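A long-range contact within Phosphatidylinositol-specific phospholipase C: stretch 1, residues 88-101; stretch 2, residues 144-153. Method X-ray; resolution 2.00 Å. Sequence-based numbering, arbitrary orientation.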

# COMPACT_ATOMS: atom_id res chain seq x y z
N THR A 88 -8.62 -10.80 -7.58
CA THR A 88 -7.21 -11.09 -7.69
C THR A 88 -6.58 -11.19 -6.31
O THR A 88 -5.90 -12.17 -6.01
CB THR A 88 -6.48 -9.99 -8.51
OG1 THR A 88 -7.03 -9.93 -9.83
CG2 THR A 88 -4.99 -10.30 -8.60
N ILE A 89 -6.83 -10.20 -5.46
CA ILE A 89 -6.29 -10.17 -4.10
C ILE A 89 -6.73 -11.42 -3.34
O ILE A 89 -5.94 -12.10 -2.69
CB ILE A 89 -6.80 -8.96 -3.29
CG1 ILE A 89 -6.59 -7.66 -4.05
CG2 ILE A 89 -6.11 -8.92 -1.95
CD1 ILE A 89 -5.18 -7.45 -4.50
N THR A 90 -8.03 -11.68 -3.42
CA THR A 90 -8.66 -12.82 -2.76
C THR A 90 -8.09 -14.16 -3.22
O THR A 90 -7.86 -15.05 -2.40
CB THR A 90 -10.17 -12.74 -2.96
OG1 THR A 90 -10.67 -11.68 -2.15
CG2 THR A 90 -10.83 -14.02 -2.57
N GLN A 91 -7.86 -14.31 -4.53
CA GLN A 91 -7.30 -15.55 -5.05
C GLN A 91 -5.88 -15.76 -4.54
O GLN A 91 -5.47 -16.89 -4.29
CB GLN A 91 -7.31 -15.55 -6.58
CG GLN A 91 -8.68 -15.82 -7.19
CD GLN A 91 -9.28 -17.15 -6.74
OE1 GLN A 91 -8.78 -18.22 -7.10
NE2 GLN A 91 -10.34 -17.08 -5.94
N PHE A 92 -5.15 -14.66 -4.38
CA PHE A 92 -3.78 -14.72 -3.88
C PHE A 92 -3.76 -15.15 -2.42
O PHE A 92 -2.95 -15.99 -2.02
CB PHE A 92 -3.09 -13.37 -4.03
CG PHE A 92 -1.70 -13.34 -3.48
CD1 PHE A 92 -0.64 -13.88 -4.20
CD2 PHE A 92 -1.44 -12.81 -2.22
CE1 PHE A 92 0.65 -13.90 -3.67
CE2 PHE A 92 -0.15 -12.82 -1.68
CZ PHE A 92 0.89 -13.37 -2.41
N LEU A 93 -4.63 -14.54 -1.63
CA LEU A 93 -4.73 -14.85 -0.20
C LEU A 93 -5.26 -16.26 0.05
O LEU A 93 -5.05 -16.82 1.13
CB LEU A 93 -5.63 -13.83 0.50
CG LEU A 93 -5.03 -12.44 0.62
CD1 LEU A 93 -6.05 -11.49 1.20
CD2 LEU A 93 -3.78 -12.51 1.48
N LYS A 94 -5.95 -16.81 -0.94
CA LYS A 94 -6.51 -18.16 -0.85
C LYS A 94 -5.40 -19.17 -1.09
O LYS A 94 -5.32 -20.20 -0.43
CB LYS A 94 -7.62 -18.33 -1.90
CG LYS A 94 -8.35 -19.66 -1.84
CD LYS A 94 -9.38 -19.80 -2.96
CE LYS A 94 -10.51 -18.78 -2.83
NZ LYS A 94 -11.58 -18.98 -3.86
N LYS A 95 -4.51 -18.83 -2.02
CA LYS A 95 -3.39 -19.68 -2.40
C LYS A 95 -2.25 -19.61 -1.36
O LYS A 95 -1.57 -20.60 -1.10
CB LYS A 95 -2.88 -19.25 -3.77
CG LYS A 95 -2.27 -20.36 -4.62
CD LYS A 95 -1.03 -19.86 -5.35
CE LYS A 95 -1.30 -18.54 -6.07
NZ LYS A 95 -0.10 -17.65 -6.01
N ASN A 96 -2.05 -18.42 -0.79
CA ASN A 96 -1.02 -18.18 0.22
C ASN A 96 -1.74 -17.57 1.42
O ASN A 96 -1.64 -16.36 1.66
CB ASN A 96 0.02 -17.21 -0.33
CG ASN A 96 0.43 -17.54 -1.75
OD1 ASN A 96 1.29 -18.39 -1.98
ND2 ASN A 96 -0.21 -16.89 -2.71
N PRO A 97 -2.44 -18.40 2.21
CA PRO A 97 -3.23 -18.06 3.39
C PRO A 97 -2.57 -17.44 4.63
O PRO A 97 -3.28 -17.07 5.57
CB PRO A 97 -3.93 -19.37 3.72
CG PRO A 97 -2.90 -20.37 3.36
CD PRO A 97 -2.41 -19.87 2.03
N LYS A 98 -1.25 -17.34 4.67
CA LYS A 98 -0.59 -16.75 5.83
C LYS A 98 -0.15 -15.31 5.60
O LYS A 98 0.26 -14.63 6.54
CB LYS A 98 0.60 -17.61 6.28
CG LYS A 98 0.23 -18.95 6.91
CD LYS A 98 -0.54 -18.77 8.21
CE LYS A 98 -0.91 -20.11 8.83
NZ LYS A 98 -1.68 -19.93 10.09
N GLU A 99 -0.27 -14.85 4.36
CA GLU A 99 0.11 -13.49 4.00
C GLU A 99 -1.01 -12.51 4.35
O GLU A 99 -2.15 -12.91 4.56
CB GLU A 99 0.39 -13.39 2.50
CG GLU A 99 1.42 -14.37 1.97
CD GLU A 99 2.75 -14.27 2.68
OE1 GLU A 99 3.41 -13.23 2.56
OE2 GLU A 99 3.13 -15.25 3.35
N THR A 100 -0.66 -11.23 4.44
CA THR A 100 -1.62 -10.18 4.74
C THR A 100 -1.35 -9.01 3.80
O THR A 100 -0.21 -8.72 3.45
CB THR A 100 -1.55 -9.70 6.21
OG1 THR A 100 -2.34 -8.50 6.36
CG2 THR A 100 -0.13 -9.42 6.64
N ILE A 101 -2.42 -8.36 3.36
CA ILE A 101 -2.30 -7.25 2.45
C ILE A 101 -2.93 -5.99 3.02
O ILE A 101 -4.01 -6.03 3.60
CB ILE A 101 -2.91 -7.60 1.07
CG1 ILE A 101 -2.10 -8.73 0.44
CG2 ILE A 101 -2.94 -6.38 0.15
CD1 ILE A 101 -2.66 -9.24 -0.85
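Stretch 2 144-153: TLKDVRGKIL

Stretch 2 packs against stretch 1 from Ile89 in the helix to the strand residue Ile101. The helix runs through Lys95. Asn96 leaves helical geometry, and a type I turn from Asn96 to Glu99 leads the chain toward Ile101. In stretch 2, a type I turn from Lys146 to Arg149 overlaps a type II turn from Val148 to Lys151, and the chain then enters a strand that includes Ile152 and Leu153. The two strands are parallel. Ile101 pairs with Ile152, with 4.8 Å between their CA atoms, and both side chains lie on the same face of the sheet. Together the two stretches bury 573 Å².

Thr100 has the largest covered area in stretch 1. Its side chain lies in the bend of stretch 2, with chi1 in the t well. Thr100 CB is 3.3 Å from Val148 O, and Thr100 CG2 is 3.9 Å from Leu145 CD2. Thr100 OG1 gives a weak hydrogen bond to Lys151 O at 3.4 Å. The same carbonyl accepts a shorter bond from the backbone, Ile101 N to Lys151 O, at 3.1 Å. On the other side of the bridge, Leu153 N donates to Ile101 O at 2.7 Å. These two backbone bonds, both near linear, fix the register of the strands.

Ile152 covers the most in stretch 2. Its side chain extends from the sheet to the helix. Ile152 CG1 is 3.7 Å from Leu93 CD1, and Ile152 CD1 is 3.6 Å from Ile89 CG2. Ile89 and Leu93 are one helical turn apart, and both point toward stretch 2. The result is a buried apolar contact between helix and strand.

Gly150 sits against the turn of stretch 1, its CA 4.4 Å from the CA of Pro97. Its phi is positive, which favours glycine. A CB here would lie 2.7 Å from Pro97 O, a clash. Gly150 N makes a weak hydrogen bond to Glu99 O at 2.8 Å. Pro97 O is also close to Gly150 N, at 3.0 Å, but the angle is too poor for a bond. One water donates to Pro97 O at 2.9 Å and, weakly, to Arg149 O at 3.3 Å, linking the two backbones.

Arg149 meets Lys98 through both its chain and its guanidinium. Arg149 NH1 donates to Lys98 O at 2.9 Å, with the carbonyl at the guanidinium edge. The aliphatic parts of both side chains also meet, with Lys98 CD 3.8 Å from Arg149 CD.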

# COMPACT_ATOMS: atom_id res chain seq x y z
N THR A 144 -1.63 -7.76 15.21
CA THR A 144 -0.48 -8.64 15.07
C THR A 144 -0.77 -9.55 13.88
O THR A 144 -1.91 -9.63 13.42
CB THR A 144 -0.24 -9.50 16.34
OG1 THR A 144 -1.36 -10.36 16.57
CG2 THR A 144 -0.05 -8.60 17.54
N LEU A 145 0.26 -10.22 13.38
CA LEU A 145 0.10 -11.11 12.24
C LEU A 145 -0.92 -12.22 12.48
O LEU A 145 -1.50 -12.76 11.54
CB LEU A 145 1.44 -11.74 11.86
CG LEU A 145 2.46 -10.86 11.15
CD1 LEU A 145 3.69 -11.68 10.83
CD2 LEU A 145 1.87 -10.33 9.86
N LYS A 146 -1.14 -12.55 13.75
CA LYS A 146 -2.09 -13.59 14.10
C LYS A 146 -3.50 -13.19 13.66
O LYS A 146 -4.19 -13.97 13.00
CB LYS A 146 -2.03 -13.87 15.60
CG LYS A 146 -2.52 -15.25 16.01
CD LYS A 146 -4.01 -15.27 16.36
CE LYS A 146 -4.27 -15.04 17.85
NZ LYS A 146 -3.73 -13.75 18.39
N ASP A 147 -3.88 -11.95 13.96
CA ASP A 147 -5.20 -11.42 13.63
C ASP A 147 -5.47 -11.12 12.15
O ASP A 147 -6.63 -11.05 11.73
CB ASP A 147 -5.47 -10.15 14.44
CG ASP A 147 -5.31 -10.37 15.94
OD1 ASP A 147 -6.01 -11.24 16.49
OD2 ASP A 147 -4.48 -9.66 16.55
N VAL A 148 -4.41 -10.93 11.37
CA VAL A 148 -4.54 -10.61 9.95
C VAL A 148 -4.08 -11.71 8.99
O VAL A 148 -3.85 -11.43 7.81
CB VAL A 148 -3.80 -9.29 9.60
CG1 VAL A 148 -4.49 -8.10 10.25
CG2 VAL A 148 -2.35 -9.36 10.06
N ARG A 149 -3.95 -12.94 9.46
CA ARG A 149 -3.52 -14.03 8.58
C ARG A 149 -4.55 -14.25 7.46
O ARG A 149 -5.75 -14.43 7.72
CB ARG A 149 -3.32 -15.33 9.36
CG ARG A 149 -2.11 -15.36 10.29
CD ARG A 149 -0.79 -15.19 9.54
NE ARG A 149 0.36 -15.42 10.42
CZ ARG A 149 1.63 -15.18 10.10
NH1 ARG A 149 1.95 -14.69 8.91
NH2 ARG A 149 2.60 -15.43 10.97
N GLY A 150 -4.08 -14.20 6.21
CA GLY A 150 -4.96 -14.39 5.07
C GLY A 150 -6.04 -13.33 4.93
O GLY A 150 -7.09 -13.59 4.34
N LYS A 151 -5.78 -12.13 5.45
CA LYS A 151 -6.76 -11.05 5.38
C LYS A 151 -6.24 -9.74 4.82
O LYS A 151 -5.03 -9.55 4.65
CB LYS A 151 -7.40 -10.83 6.75
CG LYS A 151 -8.48 -11.85 7.08
CD LYS A 151 -8.93 -11.75 8.53
CE LYS A 151 -10.21 -12.54 8.77
NZ LYS A 151 -10.09 -13.96 8.34
N ILE A 152 -7.17 -8.83 4.53
CA ILE A 152 -6.87 -7.52 3.99
C ILE A 152 -7.09 -6.47 5.07
O ILE A 152 -8.12 -6.47 5.73
CB ILE A 152 -7.80 -7.17 2.79
CG1 ILE A 152 -7.57 -8.13 1.63
CG2 ILE A 152 -7.57 -5.73 2.32
CD1 ILE A 152 -8.54 -7.95 0.48
N LEU A 153 -6.10 -5.61 5.28
CA LEU A 153 -6.23 -4.52 6.23
C LEU A 153 -6.58 -3.32 5.37
O LEU A 153 -5.73 -2.77 4.68
CB LEU A 153 -4.91 -4.28 6.98
CG LEU A 153 -4.95 -3.06 7.92
CD1 LEU A 153 -6.16 -3.15 8.84
CD2 LEU A 153 -3.67 -2.97 8.72
O HOH W 1 -7.08 -16.63 3.16
O HOH W 2 -5.56 -17.72 7.19